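Cellulase IBT99 (Metagenomes, PDB 6WBT) probably hydrolyses 6-phospho-alpha-glucosides as a family 4 glycosidase, and binds NAD, manganese and glucose 6-phosphate. Local coordinates at residues Arg166-Cys171 with Gln340-Pro345; Ile333-Ser338 with Tyr364-Gly369. One frame throughout, in Å; residues are numbered along the deposited sequence.

Contact 1 (Arg166-Cys171 with Gln340-Pro345); sequences RIINIC and QLVIVP. With MN (manganese (II) ion), chain E; NAD (nicotinamide-adenine-dinucleotide), chain G.
In the mixed sheet whose parallel part is the core of the Rossmann-type NAD-binding domain, N169 and I170 of the last parallel strand, 167-170, meet V342 and I343 of strand 338-345, where the antiparallel part begins. The strand axes run at 124° to each other, and one backbone hydrogen bond joins the segments: I343 N to N169 O, 2.9 Å. On one face V342 CG1 takes two neighbours, I170 CG2 at 3.7 Å and I168 CD1 at 3.8 Å. The I170 and I168 side chains also reach helix 321-334, at F324, I325 and V328. The other face holds N169 and I343, their CB atoms 4.1 Å apart, against helix 151-161. I343 CG1, anti to its own carbonyl carbon (chi1 -52°), lies 3.5 Å from N169 O, and I343 CD1 continues past N169 CB. An alanine in place of I343 would keep CB but lose CG1, CG2 and CD1, and would probably leave a gap over N169 O and toward helix 151-161. The N169 amide oxygen turns from the contact and accepts from N146 ND2 on the adjoining strand. Just past the strand, C171 reaches the active site: SG, anti to the backbone N (chi1 174°), binds manganese at 2.4 Å, H201 is a second protein ligand, and NAD O7N of the nicotinamide amide coordinates the same ion at 2.2 Å.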
# COMPACT_ATOMS: atom_id res chain seq x y z
N ARG A 166 -22.06 5.03 -16.19
CA ARG A 166 -22.73 5.95 -15.28
C ARG A 166 -23.79 5.17 -14.51
O ARG A 166 -24.99 5.28 -14.75
CB ARG A 166 -23.31 7.14 -16.04
CG ARG A 166 -22.39 7.67 -17.12
CD ARG A 166 -22.94 8.94 -17.78
NE ARG A 166 -22.58 10.14 -17.04
CZ ARG A 166 -23.41 10.82 -16.25
NH1 ARG A 166 -22.99 11.91 -15.62
NH2 ARG A 166 -24.66 10.41 -16.10
N ILE A 167 -23.32 4.36 -13.57
CA ILE A 167 -24.16 3.45 -12.81
C ILE A 167 -23.87 3.61 -11.33
O ILE A 167 -22.73 3.89 -10.93
CB ILE A 167 -23.96 1.98 -13.26
CG1 ILE A 167 -24.93 1.03 -12.55
CG2 ILE A 167 -22.51 1.54 -13.04
CD1 ILE A 167 -24.76 -0.42 -12.94
N ILE A 168 -24.90 3.45 -10.51
CA ILE A 168 -24.77 3.49 -9.06
C ILE A 168 -25.54 2.30 -8.48
O ILE A 168 -26.76 2.20 -8.65
CB ILE A 168 -25.29 4.81 -8.46
CG1 ILE A 168 -25.50 4.68 -6.95
CG2 ILE A 168 -26.56 5.28 -9.17
CD1 ILE A 168 -25.96 5.95 -6.28
N ASN A 169 -24.82 1.40 -7.81
CA ASN A 169 -25.40 0.20 -7.23
C ASN A 169 -25.72 0.46 -5.76
O ASN A 169 -24.85 0.89 -5.00
CB ASN A 169 -24.45 -0.98 -7.37
CG ASN A 169 -23.99 -1.19 -8.80
OD1 ASN A 169 -24.65 -1.87 -9.58
ND2 ASN A 169 -22.85 -0.60 -9.15
N ILE A 170 -26.97 0.19 -5.37
CA ILE A 170 -27.45 0.46 -4.03
C ILE A 170 -28.12 -0.80 -3.48
O ILE A 170 -28.24 -1.82 -4.16
CB ILE A 170 -28.42 1.66 -3.99
CG1 ILE A 170 -29.62 1.40 -4.91
CG2 ILE A 170 -27.70 2.94 -4.38
CD1 ILE A 170 -30.67 2.49 -4.85
N CYS A 171 -28.57 -0.70 -2.23
CA CYS A 171 -29.24 -1.81 -1.55
C CYS A 171 -30.10 -1.24 -0.43
O CYS A 171 -29.73 -0.24 0.21
CB CYS A 171 -28.23 -2.81 -0.99
SG CYS A 171 -28.95 -4.12 0.03
N GLN A 340 -25.97 8.52 1.40
CA GLN A 340 -26.54 7.18 1.35
C GLN A 340 -25.42 6.14 1.39
O GLN A 340 -24.25 6.44 1.13
CB GLN A 340 -27.39 6.98 0.09
CG GLN A 340 -28.49 8.01 -0.10
CD GLN A 340 -29.57 7.93 0.97
OE1 GLN A 340 -29.70 6.91 1.65
NE2 GLN A 340 -30.33 9.00 1.11
N LEU A 341 -25.81 4.91 1.71
CA LEU A 341 -24.88 3.78 1.72
C LEU A 341 -24.94 3.11 0.36
O LEU A 341 -25.85 2.33 0.07
CB LEU A 341 -25.25 2.80 2.84
CG LEU A 341 -25.43 3.37 4.24
CD1 LEU A 341 -25.76 2.26 5.23
CD2 LEU A 341 -24.20 4.14 4.69
N VAL A 342 -23.96 3.42 -0.49
CA VAL A 342 -23.92 2.91 -1.85
C VAL A 342 -22.68 2.03 -2.01
O VAL A 342 -21.81 1.97 -1.14
CB VAL A 342 -23.92 4.04 -2.90
CG1 VAL A 342 -25.09 4.98 -2.66
CG2 VAL A 342 -22.61 4.78 -2.86
N ILE A 343 -22.61 1.34 -3.15
CA ILE A 343 -21.53 0.42 -3.46
C ILE A 343 -20.60 1.12 -4.45
O ILE A 343 -21.00 1.41 -5.59
CB ILE A 343 -22.06 -0.90 -4.03
CG1 ILE A 343 -23.13 -1.47 -3.10
CG2 ILE A 343 -20.93 -1.89 -4.22
CD1 ILE A 343 -23.81 -2.71 -3.64
N VAL A 344 -19.37 1.38 -4.03
CA VAL A 344 -18.40 2.10 -4.85
C VAL A 344 -17.12 1.29 -4.91
O VAL A 344 -16.85 0.45 -4.03
CB VAL A 344 -18.13 3.52 -4.31
CG1 VAL A 344 -19.37 4.38 -4.42
CG2 VAL A 344 -17.65 3.44 -2.87
N PRO A 345 -16.30 1.50 -5.94
CA PRO A 345 -14.96 0.92 -5.95
C PRO A 345 -14.13 1.51 -4.82
O PRO A 345 -14.14 2.72 -4.59
CB PRO A 345 -14.40 1.30 -7.32
CG PRO A 345 -15.60 1.61 -8.15
CD PRO A 345 -16.61 2.18 -7.21
MN MN E . -29.74 -6.15 -1.03
PA NAD G . -39.42 -10.93 -10.37
O1A NAD G . -38.89 -12.26 -10.78
O2A NAD G . -40.80 -10.88 -9.78
O5B NAD G . -39.33 -9.92 -11.62
C5B NAD G . -38.05 -9.72 -12.28
C4B NAD G . -38.29 -9.19 -13.67
O4B NAD G . -37.02 -9.04 -14.36
C3B NAD G . -39.15 -10.08 -14.59
O3B NAD G . -40.16 -9.29 -15.21
C2B NAD G . -38.14 -10.58 -15.63
O2B NAD G . -38.72 -10.95 -16.86
C1B NAD G . -37.23 -9.36 -15.71
N9A NAD G . -35.94 -9.63 -16.35
C8A NAD G . -35.20 -10.77 -16.25
N7A NAD G . -34.08 -10.73 -16.94
C5A NAD G . -34.09 -9.48 -17.54
C6A NAD G . -33.19 -8.84 -18.40
N6A NAD G . -32.05 -9.39 -18.82
N1A NAD G . -33.50 -7.59 -18.82
C2A NAD G . -34.65 -7.04 -18.39
N3A NAD G . -35.57 -7.55 -17.59
C4A NAD G . -35.24 -8.79 -17.19
O3 NAD G . -38.40 -10.26 -9.33
PN NAD G . -38.63 -9.46 -7.95
O1N NAD G . -39.61 -8.36 -8.18
O2N NAD G . -38.90 -10.45 -6.87
O5D NAD G . -37.17 -8.84 -7.75
C5D NAD G . -36.61 -8.05 -8.83
C4D NAD G . -35.15 -7.79 -8.55
O4D NAD G . -35.04 -6.85 -7.45
C3D NAD G . -34.32 -9.00 -8.12
O3D NAD G . -33.08 -9.01 -8.81
C2D NAD G . -34.12 -8.72 -6.63
O2D NAD G . -33.05 -9.42 -6.03
C1D NAD G . -33.92 -7.21 -6.67
N1N NAD G . -34.05 -6.58 -5.32
C2N NAD G . -32.94 -6.13 -4.67
C3N NAD G . -33.04 -5.57 -3.40
C7N NAD G . -31.78 -5.04 -2.76
O7N NAD G . -31.63 -5.14 -1.55
N7N NAD G . -30.88 -4.45 -3.55
C4N NAD G . -34.28 -5.49 -2.79
C5N NAD G . -35.40 -5.92 -3.48
C6N NAD G . -35.27 -6.45 -4.74

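Contact 2 (Ile333-Ser338 with Tyr364-Gly369)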
# COMPACT_ATOMS: atom_id res chain seq x y z
N ILE A 333 -30.67 14.33 -9.78
CA ILE A 333 -31.25 15.36 -10.64
C ILE A 333 -30.92 16.75 -10.12
O ILE A 333 -30.45 17.61 -10.87
CB ILE A 333 -32.78 15.16 -10.76
CG1 ILE A 333 -33.09 13.77 -11.31
CG2 ILE A 333 -33.39 16.22 -11.65
CD1 ILE A 333 -34.50 13.30 -11.02
N HIS A 334 -31.15 16.99 -8.83
CA HIS A 334 -31.01 18.31 -8.24
C HIS A 334 -29.71 18.50 -7.47
O HIS A 334 -29.52 19.56 -6.86
CB HIS A 334 -32.19 18.61 -7.32
CG HIS A 334 -33.49 18.77 -8.05
ND1 HIS A 334 -34.70 18.87 -7.39
CD2 HIS A 334 -33.77 18.86 -9.37
CE1 HIS A 334 -35.67 19.00 -8.28
NE2 HIS A 334 -35.13 19.00 -9.49
N ASP A 335 -28.82 17.50 -7.47
CA ASP A 335 -27.54 17.58 -6.77
C ASP A 335 -27.75 17.89 -5.29
O ASP A 335 -27.18 18.82 -4.73
CB ASP A 335 -26.62 18.62 -7.43
CG ASP A 335 -25.21 18.59 -6.88
OD1 ASP A 335 -24.55 17.54 -6.97
OD2 ASP A 335 -24.75 19.63 -6.36
N GLU A 336 -28.60 17.08 -4.65
CA GLU A 336 -28.99 17.32 -3.27
C GLU A 336 -27.93 16.89 -2.26
O GLU A 336 -28.08 17.19 -1.07
CB GLU A 336 -30.31 16.60 -2.96
CG GLU A 336 -31.41 16.85 -3.97
CD GLU A 336 -32.77 16.41 -3.46
OE1 GLU A 336 -33.56 17.28 -3.06
OE2 GLU A 336 -33.03 15.19 -3.46
N ARG A 337 -26.88 16.19 -2.71
CA ARG A 337 -25.80 15.74 -1.84
C ARG A 337 -26.32 14.85 -0.71
O ARG A 337 -25.90 14.97 0.44
CB ARG A 337 -25.01 16.93 -1.27
CG ARG A 337 -24.61 17.96 -2.32
CD ARG A 337 -23.84 17.30 -3.45
NE ARG A 337 -22.43 17.69 -3.45
CZ ARG A 337 -21.93 18.66 -4.20
NH1 ARG A 337 -22.72 19.36 -5.01
NH2 ARG A 337 -20.63 18.94 -4.14
N SER A 338 -27.24 13.95 -1.05
CA SER A 338 -27.79 13.04 -0.06
C SER A 338 -26.76 12.00 0.34
O SER A 338 -26.06 11.43 -0.50
CB SER A 338 -29.05 12.36 -0.62
OG SER A 338 -29.64 11.51 0.36
N TYR A 364 -21.92 10.80 -0.68
CA TYR A 364 -22.79 11.92 -1.02
C TYR A 364 -23.16 11.84 -2.50
O TYR A 364 -22.28 11.95 -3.36
CB TYR A 364 -22.12 13.25 -0.69
CG TYR A 364 -21.92 13.48 0.79
CD1 TYR A 364 -20.84 12.91 1.46
CD2 TYR A 364 -22.81 14.26 1.52
CE1 TYR A 364 -20.66 13.11 2.82
CE2 TYR A 364 -22.63 14.46 2.88
CZ TYR A 364 -21.55 13.89 3.52
OH TYR A 364 -21.37 14.10 4.87
N VAL A 365 -24.44 11.66 -2.78
CA VAL A 365 -24.93 11.50 -4.15
C VAL A 365 -24.99 12.88 -4.80
O VAL A 365 -25.81 13.72 -4.42
CB VAL A 365 -26.29 10.80 -4.19
CG1 VAL A 365 -26.82 10.76 -5.61
CG2 VAL A 365 -26.18 9.40 -3.61
N THR A 366 -24.14 13.11 -5.79
CA THR A 366 -24.12 14.34 -6.56
C THR A 366 -24.66 14.07 -7.96
O THR A 366 -24.87 12.92 -8.37
CB THR A 366 -22.70 14.91 -6.65
OG1 THR A 366 -21.95 14.19 -7.63
CG2 THR A 366 -22.00 14.79 -5.30
N ASP A 367 -24.87 15.15 -8.72
CA ASP A 367 -25.29 14.99 -10.11
C ASP A 367 -24.17 14.47 -11.00
O ASP A 367 -24.42 14.22 -12.19
CB ASP A 367 -25.82 16.32 -10.66
CG ASP A 367 -24.73 17.36 -10.81
OD1 ASP A 367 -24.03 17.64 -9.82
OD2 ASP A 367 -24.57 17.90 -11.93
N ARG A 368 -22.96 14.30 -10.46
CA ARG A 368 -21.84 13.76 -11.21
C ARG A 368 -21.49 12.34 -10.81
O ARG A 368 -20.62 11.73 -11.45
CB ARG A 368 -20.60 14.66 -11.00
CG ARG A 368 -20.89 16.15 -11.06
CD ARG A 368 -19.71 16.95 -10.56
NE ARG A 368 -19.34 16.59 -9.19
CZ ARG A 368 -19.87 17.14 -8.10
NH1 ARG A 368 -20.78 18.10 -8.22
NH2 ARG A 368 -19.47 16.75 -6.90
N GLY A 369 -22.13 11.79 -9.78
CA GLY A 369 -21.86 10.48 -9.27
C GLY A 369 -21.86 10.50 -7.76
O GLY A 369 -22.48 11.36 -7.13
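D335 and R337, in the turn that follows helix 321-334, reach over T366, the last residue of strand 358-366, and D367 in the turn after it. With CG anti to its backbone N (chi1 -171°), D335 offers OD1 to D367 N at 3.0 Å through the anti lone pair, while OD2 faces R337 NH1 in a salt bridge modelled too short for its length to be trusted. The R337 chain bends at chi2 and chi3; chi2 of -54° puts CD 3.6 Å from T366 CG2, and one face of its guanidinium covers T366 CG2 and R368 NH2. The two guanidinium planes stand 71° apart; R337 pairs with E193 of the second subunit and R368 with E371 of its own chain, which probably eases the repulsion between them. T366 OG1 accepts from R368 N, an ST turn, donates to G369 O, and sits 3.6 Å above the centre of the R368 guanidinium. At the other end R337 O lies at the rim of the Y364 ring, 3.3 Å from CD2, and S338 O accepts from V365 N at 2.8 Å. The Y364 ring stacks on Y364 of the second subunit, V365 packs on L332 of helix 321-334, and the type I turn T366-G369 leads into strand 369-372.

Following the chain from the N terminus, segment 166-171 comes first, then 333-338, 340-345 and 364-369, so the two contacts cross. Contact 1 closes a long loop of 168 residues that holds the manganese ligand H201 and helix 321-334, and brings the chain back beside the last parallel strand of the NAD-binding half. Contact 2 closes a loop of 25 residues that opens inside the first and ends beyond it, and contains nearly all of strand 338-345 and most of strand 358-366. Their centres are about 12 Å apart. Contact 1 joins the two halves of the mixed sheet near the active site; contact 2 fixes the end of helix 321-334 to the antiparallel part of the sheet at the subunit interface.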